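Local coordinates for amidohydrolase (Thermotoga maritima, PDB 3OOQ), which is a hydrolase of the metal-dependent amidohydrolase family, possibly with allantoinase activity, at the interface of chains A and B and the interface of chains A and C. Sequence-based numbering; all coordinates share one arbitrary frame. Chains: chain A/B/C, amidohydrolase.

Contact 1: the interface of chains A and B. Residues chain A 166-170; chain B 82, 84-85.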
# COMPACT_ATOMS: atom_id res chain seq x y z
N LYS A 166 -3.67 7.97 -11.22
CA LYS A 166 -5.05 8.22 -10.75
C LYS A 166 -5.41 9.70 -10.83
O LYS A 166 -6.16 10.21 -10.01
CB LYS A 166 -5.21 7.73 -9.30
CG LYS A 166 -5.87 6.38 -9.12
CD LYS A 166 -5.03 5.26 -9.67
CE LYS A 166 -5.93 4.21 -10.32
NZ LYS A 166 -5.41 2.84 -10.06
N GLN A 167 -4.83 10.39 -11.82
CA GLN A 167 -4.85 11.83 -11.84
C GLN A 167 -5.28 12.30 -13.23
O GLN A 167 -5.08 11.59 -14.22
CB GLN A 167 -3.43 12.32 -11.50
CG GLN A 167 -3.12 13.79 -11.75
CD GLN A 167 -1.71 14.14 -11.28
OE1 GLN A 167 -0.93 13.25 -10.89
NE2 GLN A 167 -1.37 15.42 -11.32
N THR A 168 -5.86 13.49 -13.29
CA THR A 168 -6.25 14.07 -14.59
C THR A 168 -4.98 14.37 -15.42
O THR A 168 -4.06 14.97 -14.90
CB THR A 168 -7.05 15.37 -14.37
OG1 THR A 168 -8.12 15.12 -13.46
CG2 THR A 168 -7.61 15.90 -15.70
N PRO A 169 -4.94 13.97 -16.71
CA PRO A 169 -5.93 13.29 -17.55
C PRO A 169 -5.78 11.77 -17.58
O PRO A 169 -4.67 11.26 -17.62
CB PRO A 169 -5.62 13.82 -18.94
CG PRO A 169 -4.08 13.97 -18.94
CD PRO A 169 -3.76 14.41 -17.50
N SER A 170 -6.91 11.07 -17.58
CA SER A 170 -6.91 9.64 -17.81
C SER A 170 -7.56 9.28 -19.15
O SER A 170 -7.56 8.12 -19.52
CB SER A 170 -7.59 8.92 -16.65
OG SER A 170 -8.93 9.38 -16.50
N GLU B 82 -13.65 10.82 -17.61
CA GLU B 82 -12.49 11.39 -16.93
C GLU B 82 -12.67 11.26 -15.41
O GLU B 82 -12.90 12.23 -14.70
CB GLU B 82 -12.28 12.85 -17.38
CG GLU B 82 -10.98 13.50 -16.91
CD GLU B 82 -9.77 12.64 -17.18
OE1 GLU B 82 -9.24 12.08 -16.19
OE2 GLU B 82 -9.37 12.48 -18.35
N THR B 84 -11.27 11.23 -12.54
CA THR B 84 -10.11 11.61 -11.72
C THR B 84 -10.41 12.92 -10.98
O THR B 84 -9.55 13.52 -10.35
CB THR B 84 -8.88 11.85 -12.62
OG1 THR B 84 -9.22 12.83 -13.61
CG2 THR B 84 -8.46 10.55 -13.33
N ASP B 85 -11.68 13.34 -11.06
CA ASP B 85 -12.15 14.63 -10.57
C ASP B 85 -13.66 14.60 -10.79
O ASP B 85 -14.09 14.36 -11.93
CB ASP B 85 -11.51 15.76 -11.40
CG ASP B 85 -11.85 17.15 -10.87
OD1 ASP B 85 -11.06 18.07 -11.17
OD2 ASP B 85 -12.87 17.35 -10.18
O HOH W 1 -6.94 14.18 -10.51
O HOH W 2 -9.06 17.74 -12.95
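A polar interface without exact two-fold symmetry forms between two amidohydrolase-family subunits where the loop from A:Thr168 to A:Ser170 meets B:Glu82 and B:Thr84, joining unlike surfaces at this patch within the deposited ten-chain assembly. It illustrates how one carboxylate oxygen can organise a loop contact. B:Glu82 OE1 takes the backbone amide of A:Ser170 on its syn lone pair, with OE1 2.9 Å from N. The hydroxyl A:Ser170 OG reaches B:Glu82 OE1 at 2.7 Å, but from above, 45° out of the carboxylate plane. On the anti side, and slightly tilted, B:Thr84 OG1 donates to B:Glu82 OE1 at 2.7 Å, a bond within chain B that helps hold the acid in place. These three donors would be expected to stabilise negative charge on the carboxylate.

B:Thr84 OG1 sits between its backbone N and carbonyl carbon (chi1 56°), and from there it also meets A:Thr168 OG1 at 2.5 Å, hydroxyl to hydroxyl. Its methyl CG2 turns instead towards the A:Ser170 side chain, 3.8 Å from CB. Two waters extend the polar seam: one joins A:Thr168 N to the carbonyl oxygen of B:Thr84, the other carries A:Thr168 OG1 to the carboxylate of B:Asp85. A:Pro169, entered through a cis peptide bond, lays its CA beside B:Glu82.

Contact 2: the interface of chains A and B. Residues chain A 177, 180-181, 184; chain B 206, 208.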
# COMPACT_ATOMS: atom_id res chain seq x y z
N GLY A 177 -8.53 18.91 -22.37
CA GLY A 177 -9.00 19.85 -21.37
C GLY A 177 -7.89 20.51 -20.58
O GLY A 177 -7.93 21.70 -20.29
N ARG A 180 -6.28 23.07 -22.98
CA ARG A 180 -7.20 24.19 -23.19
C ARG A 180 -7.28 25.06 -21.93
O ARG A 180 -7.29 26.29 -22.01
CB ARG A 180 -8.58 23.65 -23.61
CG ARG A 180 -9.55 24.70 -24.11
CD ARG A 180 -10.86 24.10 -24.62
NE ARG A 180 -10.80 23.78 -26.03
CZ ARG A 180 -10.81 22.55 -26.54
NH1 ARG A 180 -10.77 22.39 -27.86
NH2 ARG A 180 -10.88 21.48 -25.75
N ASP A 181 -7.28 24.40 -20.77
CA ASP A 181 -7.31 25.07 -19.47
C ASP A 181 -6.02 25.86 -19.26
O ASP A 181 -6.04 27.01 -18.79
CB ASP A 181 -7.48 24.03 -18.37
CG ASP A 181 -7.56 24.63 -16.99
OD1 ASP A 181 -8.49 25.42 -16.73
OD2 ASP A 181 -6.68 24.32 -16.15
N THR A 184 -6.10 29.00 -21.50
CA THR A 184 -7.11 29.91 -21.02
C THR A 184 -6.47 30.79 -19.95
O THR A 184 -6.64 32.02 -19.96
CB THR A 184 -8.34 29.17 -20.46
OG1 THR A 184 -8.93 28.37 -21.50
CG2 THR A 184 -9.37 30.17 -19.95
N THR B 206 -11.42 34.56 -16.47
CA THR B 206 -12.07 33.57 -17.32
C THR B 206 -11.65 32.18 -16.88
O THR B 206 -10.49 31.94 -16.59
CB THR B 206 -11.75 33.78 -18.82
OG1 THR B 206 -12.17 35.09 -19.20
CG2 THR B 206 -12.48 32.75 -19.68
N LEU B 208 -12.57 28.10 -17.85
CA LEU B 208 -13.18 27.17 -18.78
C LEU B 208 -14.35 26.40 -18.14
O LEU B 208 -15.41 26.25 -18.75
CB LEU B 208 -12.11 26.18 -19.21
CG LEU B 208 -12.14 25.59 -20.59
CD1 LEU B 208 -12.16 26.71 -21.64
CD2 LEU B 208 -10.90 24.70 -20.71
O HOH W 3 -9.76 27.81 -17.45
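B:Leu208, the first residue of helix 208-217, lays its side chain against one flank of the long helix 172-198 of chain A, a helix-to-helix-start contact between two amidohydrolase-family subunits. It is a compact case of one branched apolar residue reading the surface of a helix. CB leads away from the backbone towards A:Arg180 and A:Asp181, and CG, following at a chi1 of -148° that lies well off a staggered position, splits the chain into two methyls directed at different parts of that surface. CD1 faces A:Thr184, lying 3.6 Å from its hydroxyl OG1. CD2 settles over the backbone where A:Arg180 passes into A:Asp181, 3.6 Å from the amide N of A:Asp181 and 3.8 Å from its CA. The same methyl touches the aliphatic stem of A:Arg180, with CD2 3.7 Å from CG, and the two side chains cross at about a right angle.

The hydroxyl met by CD1 is itself held: A:Thr184 OG1 donates to the carbonyl oxygen of A:Arg180, one turn earlier, at 2.7 Å. With OG1 tied back to its own helix, CG2 of A:Thr184 extends anti to its backbone N towards B:Thr206, their CG2 methyls 4.1 Å apart. A water completes the patch, linking B:Leu208 N in a nearly straight bond (177° at H) to A:Asp181 OD1. A carboxylate placed near the start of helix 208-217 would suit the partial positive charge there.

Contact 3: the interface of chains A and C. Residues chain A 71, 307-308, 311; chain C 276-278.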
# COMPACT_ATOMS: atom_id res chain seq x y z
N GLU A 71 23.02 7.18 -22.87
CA GLU A 71 23.21 5.82 -23.37
C GLU A 71 24.11 4.99 -22.45
O GLU A 71 25.05 5.53 -21.85
CB GLU A 71 23.75 5.83 -24.82
CG GLU A 71 23.89 4.41 -25.40
CD GLU A 71 24.01 4.33 -26.93
OE1 GLU A 71 24.59 5.25 -27.56
OE2 GLU A 71 23.51 3.32 -27.50
N HIS A 307 15.45 9.51 -31.24
CA HIS A 307 16.47 8.93 -30.39
C HIS A 307 16.08 9.10 -28.91
O HIS A 307 15.83 10.23 -28.48
CB HIS A 307 17.80 9.62 -30.64
CG HIS A 307 18.91 9.12 -29.78
ND1 HIS A 307 19.92 8.31 -30.26
CD2 HIS A 307 19.17 9.30 -28.46
CE1 HIS A 307 20.76 8.03 -29.27
NE2 HIS A 307 20.33 8.62 -28.17
N PRO A 308 16.13 8.02 -28.11
CA PRO A 308 16.72 6.67 -28.26
C PRO A 308 15.92 5.57 -28.96
O PRO A 308 16.43 4.45 -29.08
CB PRO A 308 16.96 6.23 -26.79
CG PRO A 308 15.95 6.95 -26.03
CD PRO A 308 15.75 8.27 -26.71
N PRO A 311 18.65 4.64 -32.61
CA PRO A 311 19.84 5.46 -32.33
C PRO A 311 20.13 6.46 -33.45
O PRO A 311 20.07 6.14 -34.63
CB PRO A 311 20.95 4.42 -32.19
CG PRO A 311 20.23 3.10 -31.91
CD PRO A 311 18.97 3.21 -32.70
N THR C 276 20.47 -1.13 -32.36
CA THR C 276 19.60 -0.80 -31.24
C THR C 276 20.32 0.06 -30.19
O THR C 276 21.54 0.04 -30.10
CB THR C 276 19.02 -2.08 -30.59
OG1 THR C 276 17.81 -1.74 -29.89
CG2 THR C 276 20.03 -2.74 -29.63
N PHE C 277 19.54 0.78 -29.39
CA PHE C 277 20.07 1.68 -28.38
C PHE C 277 20.57 0.91 -27.18
O PHE C 277 19.97 -0.06 -26.77
CB PHE C 277 18.97 2.63 -27.92
CG PHE C 277 19.43 3.66 -26.93
CD1 PHE C 277 20.25 4.72 -27.33
CD2 PHE C 277 19.04 3.59 -25.60
CE1 PHE C 277 20.67 5.70 -26.40
CE2 PHE C 277 19.45 4.55 -24.68
CZ PHE C 277 20.26 5.61 -25.09
N ARG C 278 21.67 1.36 -26.59
CA ARG C 278 22.18 0.66 -25.41
C ARG C 278 21.42 1.09 -24.14
O ARG C 278 21.84 1.97 -23.42
CB ARG C 278 23.70 0.84 -25.30
CG ARG C 278 24.49 0.34 -26.51
CD ARG C 278 25.87 1.03 -26.56
NE ARG C 278 26.65 0.63 -27.72
CZ ARG C 278 26.52 1.13 -28.95
NH1 ARG C 278 25.62 2.07 -29.21
NH2 ARG C 278 27.31 0.69 -29.92
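C:Phe277 inserts its ring between A:Glu71 and A:Pro308 in an interface of amidohydrolase-family subunits that is two-fold symmetric in the deposited assembly, so the same contact recurs with the chains exchanged. The example shows an aromatic plug combined with a charged clasp.

The polar part centres on A:Glu71 OE2. The backbone amide of C:Arg278 approaches its anti lone pair, N to OE2 2.8 Å. The guanidinium NH1 of C:Arg278 makes a salt bridge to A:Glu71 OE2 at 3.0 Å, arriving from above, 50° out of the carboxylate plane, while the oxygen lies in the guanidinium plane. The extended C:Arg278 chain passes the acid, so that main-chain N and NH1 both bond OE2.

Among the ring contacts, A:Pro308 CB stands over the centre of one face of C:Phe277, 3.4 Å from the centroid. A:Glu71 covers the margin of the opposite face, its CB 3.5 Å from CZ, and its carboxylate runs nearly parallel to the ring, 8° between planes. The rings of C:Phe277 and A:His307 meet edge to face, CE1 lying 3.4 Å from NE2. With CG anti to the backbone N (chi1 -177°), the phenylalanine projects straight into this slot.

Apolar packing is completed by A:Pro311, whose CG rests on the peptide joining C:Thr276 to C:Phe277. With an alanine in place of A:Glu71, the C:Arg278 guanidinium and amide would probably be left without their acceptor, and the ring would lose the carboxylate lying along its margin.

Contact 4: the interface of chains A and B. Residues chain A 156, 229, 281; chain B 70, 73, 77.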
# COMPACT_ATOMS: atom_id res chain seq x y z
N GLU A 156 -2.19 8.08 -26.45
CA GLU A 156 -2.05 7.10 -25.37
C GLU A 156 -1.11 7.50 -24.24
O GLU A 156 -1.40 7.23 -23.07
CB GLU A 156 -1.64 5.72 -25.91
CG GLU A 156 -2.69 5.06 -26.78
CD GLU A 156 -2.29 3.69 -27.27
OE1 GLU A 156 -1.49 3.00 -26.58
OE2 GLU A 156 -2.76 3.27 -28.35
N ARG A 229 -2.51 8.95 -33.81
CA ARG A 229 -3.79 8.57 -34.42
C ARG A 229 -4.38 9.81 -35.07
O ARG A 229 -4.23 10.91 -34.56
CB ARG A 229 -4.73 8.01 -33.35
CG ARG A 229 -5.88 7.15 -33.89
CD ARG A 229 -6.57 6.37 -32.76
NE ARG A 229 -7.41 7.25 -31.94
CZ ARG A 229 -8.16 6.84 -30.92
NH1 ARG A 229 -8.18 5.56 -30.55
NH2 ARG A 229 -8.90 7.73 -30.25
N LEU A 281 -1.30 0.35 -29.80
CA LEU A 281 -2.49 0.40 -30.62
C LEU A 281 -2.49 1.59 -31.58
O LEU A 281 -2.83 1.43 -32.76
CB LEU A 281 -3.68 0.51 -29.67
CG LEU A 281 -5.05 0.15 -30.14
CD1 LEU A 281 -5.00 -1.30 -30.63
CD2 LEU A 281 -6.04 0.36 -28.95
N GLU B 70 -13.55 2.63 -27.93
CA GLU B 70 -13.25 1.99 -29.22
C GLU B 70 -13.59 0.50 -29.18
O GLU B 70 -13.33 -0.18 -28.17
CB GLU B 70 -11.78 2.21 -29.63
CG GLU B 70 -11.48 1.70 -31.04
CD GLU B 70 -10.00 1.75 -31.45
OE1 GLU B 70 -9.14 2.33 -30.74
OE2 GLU B 70 -9.69 1.20 -32.52
N VAL B 73 -10.87 -3.67 -28.72
CA VAL B 73 -9.61 -3.12 -28.28
C VAL B 73 -9.30 -3.32 -26.77
O VAL B 73 -8.13 -3.51 -26.39
CB VAL B 73 -9.58 -1.65 -28.78
CG1 VAL B 73 -9.53 -0.62 -27.67
CG2 VAL B 73 -8.63 -1.46 -29.89
N TYR B 77 -8.63 1.25 -22.84
CA TYR B 77 -8.45 2.29 -23.84
C TYR B 77 -9.63 3.25 -23.98
O TYR B 77 -9.62 4.13 -24.86
CB TYR B 77 -8.17 1.64 -25.19
CG TYR B 77 -6.82 0.93 -25.26
CD1 TYR B 77 -5.61 1.65 -25.16
CD2 TYR B 77 -6.75 -0.45 -25.46
CE1 TYR B 77 -4.36 0.99 -25.24
CE2 TYR B 77 -5.49 -1.11 -25.57
CZ TYR B 77 -4.32 -0.39 -25.46
OH TYR B 77 -3.11 -1.07 -25.57
O HOH W 4 -6.58 3.39 -31.10
O HOH W 5 -1.27 0.46 -26.77
O HOH W 6 -9.07 3.80 -28.43
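B:Glu70 OE1 is gripped by two waters and by the guanidinium of A:Arg229, with which it forms a long salt bridge, 3.4 Å from NH1. Both waters also bind that NH1 and lie in the guanidinium plane, one of them 2.7 Å from B:Glu70 OE1, so the charges meet largely through solvent. The carboxylate and guanidinium planes are steeply turned, 73° apart.

Beside this bridge A:Leu281 fills the apolar centre. Its CD2 stands over the middle of the B:Tyr77 ring, 3.6 Å from the centroid, and also presses tightly on B:Val73 CG2 at 3.3 Å. The valine has a chi1 of 117°, close to eclipsed, which may reflect the fit.

A third water collects groups from both chains: A:Glu156 OE1 at 2.6 Å, the phenol OH of B:Tyr77 and the backbone N of A:Leu281. The tyrosine therefore offers a face to leucine and its hydroxyl to the water. Were B:Tyr77 an alanine, the A:Leu281 methyl would probably face a gap and the water shared with A:Glu156 would lose one of its partners. For this amidohydrolase-family protein, the site joins two subunits in the deposited assembly by a leucine lodged among valine and tyrosine and flanked by water-mediated polar links.

Contacts 1, 2 and 4 are patches of one interface: the C-alpha centres of contacts 1 and 2 lie about 16 Å apart, those of 1 and 4 about 17 Å. On chain A, A:Glu156 of contact 4, the loop of contact 1 and helix 172-198 of contact 2 follow one another, while A:Arg229 and A:Leu281 come from later segments. Contact 3 lies on another surface, facing chain C, its C-alpha centre about 26 Å from that of contact 4. The segment around residues 70 to 71 serves both interfaces. Chain A thus joins a two-fold contact to one without exact two-fold symmetry, a combination that could build a larger assembly.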